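Local coordinates for protein hemoglobin subunit alpha (Mustelus griseus, PDB 1GCV) that carries oxygen from the gills to the peripheral tissues, binding heme and pairing with beta chains in a heterotetramer of two alpha and two beta subunits, at residues P99-S102 with E103-V107; C122-D125 with K126-A130. All blocks are in the same frame, centred on the assembly; numbering follows the deposited sequence.

Interaction 1. Residues P99-S102 with E103-V107; sequences PMLS and ECIIV. With HEM (protoporphyrin IX containing Fe), chain E.
Leu101 and Ile105 meet one turn apart on helix 98-112, the G helix of the globin fold, where one helix presents side chains to several neighbours. Apolar contact comes first: CG of Leu101 lies 4.2 Å from CD1 of Ile105, the isoleucine running its longer branch back alongside the leucine. With CG anti to the backbone N (chi1 175°), Leu101 extends toward the porphyrin, and its CD2 touches the methine carbon CHC of the heme at 3.5 Å. Leu101 thus helps to line the heme pocket, while Ile105 packs on Cys28 of helix 21-35 and Cys104 sits against Arg31 and Thr35 of that helix. Ile106 turns to another side, reaching His121 of helix 118-135 and Phe116, and Glu103 packs on Tyr35 of a neighbouring hemoglobin subunit.

Backbone bonds form the second group. Pro99 O accepts from Glu103 N at 3.2 Å, Leu101 O from Ile105 N at 3.1 Å, and Ser102 O from Ile106 N, the alpha-helical ladder. Between them the bond from Cys104 N to Met100 O is weak, at 3.5 Å, and the same N-H makes another weak bond to Leu101 O, so this N-H is probably divided between two carbonyls, neither bond being strong.

Side-chain polarity is modest. The hydroxyl of Ser102 folds back beside its own backbone N (chi1 -72°) and makes a weak bond to Phe98 O, one turn earlier. The carbonyl oxygen of Ser102, meanwhile, has CG1 of Ile106 at 3.3 Å.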
loop_
_atom_site.group_PDB
_atom_site.type_symbol
_atom_site.label_atom_id
_atom_site.label_comp_id
_atom_site.label_asym_id
_atom_site.label_seq_id
_atom_site.Cartn_x
_atom_site.Cartn_y
_atom_site.Cartn_z
ATOM N N PRO A 99 -2.050 8.527 2.428
ATOM C CA PRO A 99 -1.627 7.779 3.623
ATOM C C PRO A 99 -0.136 7.978 3.953
ATOM O O PRO A 99 0.265 7.910 5.118
ATOM C CB PRO A 99 -1.938 6.324 3.270
ATOM C CG PRO A 99 -2.966 6.413 2.181
ATOM C CD PRO A 99 -2.599 7.631 1.397
ATOM N N MET A 100 0.677 8.213 2.925
ATOM C CA MET A 100 2.105 8.441 3.111
ATOM C C MET A 100 2.303 9.727 3.918
ATOM O O MET A 100 3.096 9.765 4.856
ATOM C CB MET A 100 2.809 8.563 1.753
ATOM C CG MET A 100 2.975 7.244 1.003
ATOM S SD MET A 100 3.673 7.488 -0.656
ATOM C CE MET A 100 3.130 5.985 -1.494
ATOM N N LEU A 101 1.572 10.777 3.553
ATOM C CA LEU A 101 1.671 12.052 4.258
ATOM C C LEU A 101 1.090 11.949 5.664
ATOM O O LEU A 101 1.559 12.621 6.574
ATOM C CB LEU A 101 0.947 13.159 3.484
ATOM C CG LEU A 101 0.860 14.526 4.169
ATOM C CD1 LEU A 101 2.251 15.128 4.304
ATOM C CD2 LEU A 101 -0.035 15.448 3.351
ATOM N N SER A 102 0.067 11.117 5.843
ATOM C CA SER A 102 -0.537 10.948 7.162
ATOM C C SER A 102 0.483 10.422 8.174
ATOM O O SER A 102 0.508 10.867 9.317
ATOM C CB SER A 102 -1.734 9.993 7.085
ATOM O OG SER A 102 -2.821 10.626 6.439
ATOM N N GLU A 103 1.327 9.481 7.757
ATOM C CA GLU A 103 2.336 8.934 8.657
ATOM C C GLU A 103 3.401 9.971 9.020
ATOM O O GLU A 103 3.948 9.937 10.119
ATOM C CB GLU A 103 3.004 7.700 8.042
ATOM C CG GLU A 103 3.796 6.856 9.050
ATOM C CD GLU A 103 2.988 6.462 10.295
ATOM O OE1 GLU A 103 3.581 6.405 11.396
ATOM O OE2 GLU A 103 1.768 6.205 10.176
ATOM N N CYS A 104 3.689 10.893 8.106
ATOM C CA CYS A 104 4.683 11.932 8.367
ATOM C C CYS A 104 4.143 13.001 9.312
ATOM O O CYS A 104 4.909 13.635 10.037
ATOM C CB CYS A 104 5.145 12.563 7.059
ATOM S SG CYS A 104 6.208 11.463 6.127
ATOM N N ILE A 105 2.828 13.208 9.291
ATOM C CA ILE A 105 2.185 14.162 10.193
ATOM C C ILE A 105 2.277 13.531 11.586
ATOM O O ILE A 105 2.545 14.214 12.575
ATOM C CB ILE A 105 0.680 14.386 9.842
ATOM C CG1 ILE A 105 0.552 15.300 8.622
ATOM C CG2 ILE A 105 -0.054 15.017 11.025
ATOM C CD1 ILE A 105 -0.822 15.266 7.974
ATOM N N ILE A 106 2.067 12.217 11.655
ATOM C CA ILE A 106 2.141 11.511 12.931
ATOM C C ILE A 106 3.553 11.642 13.505
ATOM O O ILE A 106 3.717 11.955 14.678
ATOM C CB ILE A 106 1.790 10.000 12.783
ATOM C CG1 ILE A 106 0.308 9.821 12.433
ATOM C CG2 ILE A 106 2.110 9.256 14.079
ATOM C CD1 ILE A 106 -0.644 10.363 13.472
ATOM N N VAL A 107 4.572 11.410 12.682
ATOM C CA VAL A 107 5.948 11.516 13.153
ATOM C C VAL A 107 6.257 12.954 13.574
ATOM O O VAL A 107 6.950 13.183 14.574
ATOM C CB VAL A 107 6.959 11.065 12.070
ATOM C CG1 VAL A 107 8.388 11.360 12.525
ATOM C CG2 VAL A 107 6.794 9.570 11.802
HETATM C CHA HEM E . -3.179 21.747 -2.695
HETATM C CHB HEM E . -4.749 19.966 1.554
HETATM C CHC HEM E . -2.315 15.818 0.666
HETATM C CHD HEM E . -0.605 17.679 -3.472
HETATM C C1A HEM E . -3.855 21.590 -1.465
HETATM C C2A HEM E . -4.572 22.640 -0.766
HETATM C C3A HEM E . -4.969 22.172 0.425
HETATM C C4A HEM E . -4.505 20.811 0.480
HETATM C CMA HEM E . -5.804 22.902 1.476
HETATM C CAA HEM E . -4.883 24.018 -1.289
HETATM C CBA HEM E . -5.920 23.869 -2.375
HETATM C CGA HEM E . -6.218 25.175 -3.077
HETATM O O1A HEM E . -5.265 25.827 -3.562
HETATM O O2A HEM E . -7.412 25.543 -3.142
HETATM C C1B HEM E . -4.276 18.652 1.633
HETATM C C2B HEM E . -4.491 17.777 2.786
HETATM C C3B HEM E . -3.839 16.590 2.533
HETATM C C4B HEM E . -3.198 16.754 1.222
HETATM C CMB HEM E . -5.354 18.100 4.007
HETATM C CAB HEM E . -3.838 15.422 3.311
HETATM C CBB HEM E . -3.548 15.414 4.679
HETATM C C1C HEM E . -1.620 15.995 -0.526
HETATM C C2C HEM E . -0.584 15.090 -1.001
HETATM C C3C HEM E . -0.130 15.608 -2.184
HETATM C C4C HEM E . -0.856 16.837 -2.406
HETATM C CMC HEM E . -0.093 13.841 -0.267
HETATM C CAC HEM E . 0.804 15.093 -3.075
HETATM C CBC HEM E . 2.057 14.561 -2.739
HETATM C C1D HEM E . -1.213 18.914 -3.641
HETATM C C2D HEM E . -0.867 19.807 -4.728
HETATM C C3D HEM E . -1.547 20.951 -4.480
HETATM C C4D HEM E . -2.348 20.774 -3.272
HETATM C CMD HEM E . 0.045 19.513 -5.923
HETATM C CAD HEM E . -1.435 22.195 -5.329
HETATM C CBD HEM E . -0.356 23.081 -4.737
HETATM C CGD HEM E . -0.415 24.497 -5.265
HETATM O O1D HEM E . -1.508 24.933 -5.696
HETATM O O2D HEM E . 0.636 25.171 -5.247
HETATM N NA HEM E . -3.823 20.437 -0.693
HETATM N NB HEM E . -3.510 18.009 0.647
HETATM N NC HEM E . -1.785 17.084 -1.389
HETATM N ND HEM E . -2.160 19.485 -2.765
HETATM FE FE HEM E . -3.040 18.648 -1.179
#

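Interaction 2. Residues C122-D125 with K126-A130; sequences CAVD and KLLSA
The carbonyl oxygen of Asp125 is gripped twice by Ser129, one turn further along helix 118-135, the H helix of the globin fold. Ser129 N reaches it at 3.1 Å, and the hydroxyl OG gives a second bond to Asp125 O at 3.0 Å. The two donors arrive from opposite faces of the carbonyl plane. The hydroxyl can do so because it lies beside its own backbone N (chi1 -71°), and this second bond helps to hold the serine hydroxyl in place.

The helical ladder continues in the other carbonyls. Lys126 N binds Cys122 O at 2.9 Å, and the aliphatic part of Lys126 lies across that oxygen, with CG 3.2 Å from Cys122 O. Val124 O receives a nearly straight bond from Leu128 N, with 172° at the hydrogen, and a weak one from Leu127 N.

On the buried side CG1 of Val124 and CD1 of Leu128 lie 4.3 Å apart. Val124 also packs on Leu109 of helix 98-112 and Ile13 of helix 4-19, while Leu127 meets Ile10 of the latter, so this side of the helix is wedged between two others.

The charged ends point to a different task. Asp125 OD2 makes a salt bridge to NH1 of Arg140 of the second subunit, another copy of this chain, and Lys126 NZ pairs with the terminal carboxylate oxygen OXT of that same arginine as well as with Glu6 of its own chain. Opposite charges at successive helix positions therefore hold both the guanidinium and the carboxylate of a partner's C terminus, a form of clasp between alpha chains characteristic of deoxy hemoglobin and consistent with the deoxy form of this structure.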
loop_
_atom_site.group_PDB
_atom_site.type_symbol
_atom_site.label_atom_id
_atom_site.label_comp_id
_atom_site.label_asym_id
_atom_site.label_seq_id
_atom_site.Cartn_x
_atom_site.Cartn_y
_atom_site.Cartn_z
ATOM N N CYS A 122 -3.749 6.927 18.268
ATOM C CA CYS A 122 -4.890 6.270 17.666
ATOM C C CYS A 122 -5.976 7.272 17.245
ATOM O O CYS A 122 -6.506 7.181 16.137
ATOM C CB CYS A 122 -5.455 5.246 18.645
ATOM S SG CYS A 122 -6.575 4.095 17.887
ATOM N N ALA A 123 -6.302 8.227 18.119
ATOM C CA ALA A 123 -7.322 9.226 17.815
ATOM C C ALA A 123 -6.908 10.068 16.611
ATOM O O ALA A 123 -7.719 10.360 15.732
ATOM C CB ALA A 123 -7.557 10.124 19.018
ATOM N N VAL A 124 -5.641 10.463 16.575
ATOM C CA VAL A 124 -5.131 11.268 15.476
ATOM C C VAL A 124 -5.070 10.457 14.180
ATOM O O VAL A 124 -5.420 10.962 13.105
ATOM C CB VAL A 124 -3.724 11.820 15.804
ATOM C CG1 VAL A 124 -3.231 12.719 14.681
ATOM C CG2 VAL A 124 -3.773 12.590 17.107
ATOM N N ASP A 125 -4.633 9.204 14.282
ATOM C CA ASP A 125 -4.536 8.337 13.110
ATOM C C ASP A 125 -5.913 8.103 12.501
ATOM O O ASP A 125 -6.046 7.980 11.288
ATOM C CB ASP A 125 -3.908 6.985 13.477
ATOM C CG ASP A 125 -3.325 6.268 12.270
ATOM O OD1 ASP A 125 -2.617 6.926 11.476
ATOM O OD2 ASP A 125 -3.574 5.054 12.109
ATOM N N LYS A 126 -6.935 8.047 13.353
ATOM C CA LYS A 126 -8.302 7.834 12.900
ATOM C C LYS A 126 -8.849 9.053 12.154
ATOM O O LYS A 126 -9.628 8.910 11.215
ATOM C CB LYS A 126 -9.202 7.490 14.091
ATOM C CG LYS A 126 -9.073 6.036 14.538
ATOM C CD LYS A 126 -9.936 5.739 15.760
ATOM C CE LYS A 126 -11.423 5.820 15.431
ATOM N NZ LYS A 126 -12.245 5.139 16.466
ATOM N N LEU A 127 -8.437 10.247 12.566
ATOM C CA LEU A 127 -8.891 11.464 11.900
ATOM C C LEU A 127 -8.251 11.558 10.516
ATOM O O LEU A 127 -8.935 11.804 9.520
ATOM C CB LEU A 127 -8.526 12.700 12.735
ATOM C CG LEU A 127 -8.728 14.065 12.065
ATOM C CD1 LEU A 127 -10.204 14.439 12.107
ATOM C CD2 LEU A 127 -7.873 15.119 12.758
ATOM N N LEU A 128 -6.936 11.345 10.456
ATOM C CA LEU A 128 -6.206 11.412 9.190
ATOM C C LEU A 128 -6.728 10.392 8.187
ATOM O O LEU A 128 -6.807 10.674 6.996
ATOM C CB LEU A 128 -4.701 11.198 9.420
ATOM C CG LEU A 128 -4.007 12.318 10.203
ATOM C CD1 LEU A 128 -2.561 11.949 10.487
ATOM C CD2 LEU A 128 -4.086 13.605 9.413
ATOM N N SER A 129 -7.082 9.205 8.666
ATOM C CA SER A 129 -7.606 8.172 7.780
ATOM C C SER A 129 -8.938 8.618 7.194
ATOM O O SER A 129 -9.180 8.440 5.999
ATOM C CB SER A 129 -7.782 6.848 8.533
ATOM O OG SER A 129 -6.522 6.268 8.841
ATOM N N ALA A 130 -9.793 9.195 8.037
ATOM C CA ALA A 130 -11.103 9.681 7.605
ATOM C C ALA A 130 -10.924 10.787 6.586
ATOM O O ALA A 130 -11.677 10.880 5.619
ATOM C CB ALA A 130 -11.892 10.209 8.798
#

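Overall arrangement
Interactions 1 and 2 lie on helices 98-112 and 118-135, which follow each other in the chain and pack together, the contact centres about 10 Å apart. They meet largely through apolar side chains, CD1 of Ile106 lying 3.7 Å from CG1 of Val124, and CD1 of Leu128 also comes within 3.5 Å of Ser102 O. Both are largely buried and both touch other chains, interaction 1 by packing and interaction 2 also by salt bridges to the second alpha subunit. Residues 99-107 lie nearer the chain centre and send a leucine to the heme; 122-130 lie away from the annotated sites. The same backbone pattern, on two successive helices, thus presents side chains to pocket, core and subunit interface.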